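Local coordinates for DUF4973 domain-containing protein (Bacteroides thetaiotaomicron, PDB 4QNI) that serves as an auxiliary nutrient-binding protein, a two-domain, probably lipid-anchored protein whose ligand this structure alone does not show, at the interface of chains A and B. Coordinates in Å, arbitrary orientation; residue numbers count along the deposited sequence, not the author numbering. Chains: chain A/B, Uncharacterized protein.

The interface of chains A and B. Residues chain A 56-58, 117; chain B 11, 75, 78-79.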
# COMPACT_ATOMS: atom_id res chain seq x y z
N VAL A 56 -21.64 -18.13 2.20
CA VAL A 56 -22.77 -17.73 3.05
C VAL A 56 -22.35 -17.68 4.51
O VAL A 56 -21.84 -18.66 5.04
CB VAL A 56 -23.98 -18.70 2.89
CG1 VAL A 56 -25.23 -18.12 3.54
CG2 VAL A 56 -24.25 -19.05 1.43
N SER A 57 -22.63 -16.56 5.18
CA SER A 57 -22.43 -16.37 6.62
C SER A 57 -23.70 -16.84 7.41
O SER A 57 -24.74 -17.06 6.80
CB SER A 57 -22.14 -14.90 6.91
OG SER A 57 -23.28 -14.11 6.61
N GLY A 58 -23.59 -17.00 8.73
CA GLY A 58 -24.69 -17.42 9.60
C GLY A 58 -25.25 -18.83 9.39
O GLY A 58 -24.64 -19.67 8.72
N ASN A 117 -21.72 -23.36 4.71
CA ASN A 117 -21.26 -21.98 4.53
C ASN A 117 -20.88 -21.71 3.06
O ASN A 117 -20.43 -20.62 2.72
CB ASN A 117 -20.09 -21.69 5.47
CG ASN A 117 -20.51 -21.46 6.89
OD1 ASN A 117 -20.13 -22.21 7.80
ND2 ASN A 117 -21.36 -20.45 7.12
N HIS B 11 -28.06 -13.45 6.88
CA HIS B 11 -27.15 -14.10 5.94
C HIS B 11 -26.55 -13.15 4.93
O HIS B 11 -27.28 -12.52 4.16
CB HIS B 11 -27.88 -15.22 5.18
CG HIS B 11 -28.44 -16.28 6.07
ND1 HIS B 11 -27.64 -17.24 6.65
CD2 HIS B 11 -29.72 -16.49 6.45
CE1 HIS B 11 -28.44 -18.00 7.37
NE2 HIS B 11 -29.71 -17.59 7.28
N ASP B 75 -18.61 -20.55 11.77
CA ASP B 75 -19.00 -19.98 10.47
C ASP B 75 -17.89 -19.21 9.82
O ASP B 75 -17.55 -19.52 8.69
CB ASP B 75 -20.23 -19.07 10.58
CG ASP B 75 -21.54 -19.78 10.72
OD1 ASP B 75 -21.72 -20.83 10.05
OD2 ASP B 75 -22.42 -19.28 11.45
N ASN B 78 -15.13 -21.53 8.81
CA ASN B 78 -15.50 -22.25 7.59
C ASN B 78 -15.30 -21.41 6.33
O ASN B 78 -14.68 -21.90 5.39
CB ASN B 78 -16.93 -22.74 7.67
CG ASN B 78 -17.09 -23.89 8.63
OD1 ASN B 78 -16.13 -24.55 9.02
ND2 ASN B 78 -18.31 -24.13 9.06
N ILE B 79 -15.79 -20.14 6.31
CA ILE B 79 -15.60 -19.21 5.18
C ILE B 79 -14.10 -19.06 4.90
O ILE B 79 -13.66 -19.25 3.77
CB ILE B 79 -16.28 -17.83 5.40
CG1 ILE B 79 -17.76 -17.91 5.84
CG2 ILE B 79 -16.04 -16.85 4.24
CD1 ILE B 79 -18.67 -18.46 4.89
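The terminal methyl CD1 of B:Ile79 meets the side-chain stem of A:Asn117, 3.6 Å from its CB. This methyl also reaches the backbone carbonyls of A:Val56 and A:Asn117, so the apolar centre is small and bordered by polar backbone. B:Ile79 projects from helix 74-85 of chain B with CG1 anti to its own carbonyl carbon (chi1 -51°), which turns CG1 toward chain A; CD1, set by the second torsion as well, then makes the contact. Beside it, CB of B:Asn78 lies 3.9 Å from CG of A:Asn117 and adds a looser contact, over the amide carbon.

Around this centre the amide of A:Asn117 uses both its ends. Its OD1 accepts a hydrogen bond from ND2 of B:Asn78 at 2.9 Å; the donor lies in the carbonyl plane and the acceptor in the plane of the B:Asn78 amide, although the two amide planes are well turned from each other. Its ND2 donates to OD1 of B:Asp75 at 3.0 Å. Here the planes are nearly perpendicular, 86° apart, and the donor comes from above the carboxylate plane. The same ND2 bonds within chain A to O of A:Val56 at 2.8 Å, an almost straight link (169° at the hydrogen) that ties the amide to the end of strand 47-56 and should restrict its rotation. OD1 of A:Asn117 and OD1 of B:Asp75 stand 3.1 Å apart; both can only accept, so the approach is strained and the exact spacing doubtful, although the other bonds support the orientation of the amide.

The other carboxylate oxygen of B:Asp75, OD2, lies against the backbone of A:Gly58, 3.5 Å from its CA. The patch belongs to an interface between two copies of the protein that is not an exact two-fold, and the structure alone does not establish that the pairing is biological. At the far rim the imidazole edge of B:His11 donates from ND1, nearly in the ring plane, to the backbone O of A:Ser57 at 2.9 Å.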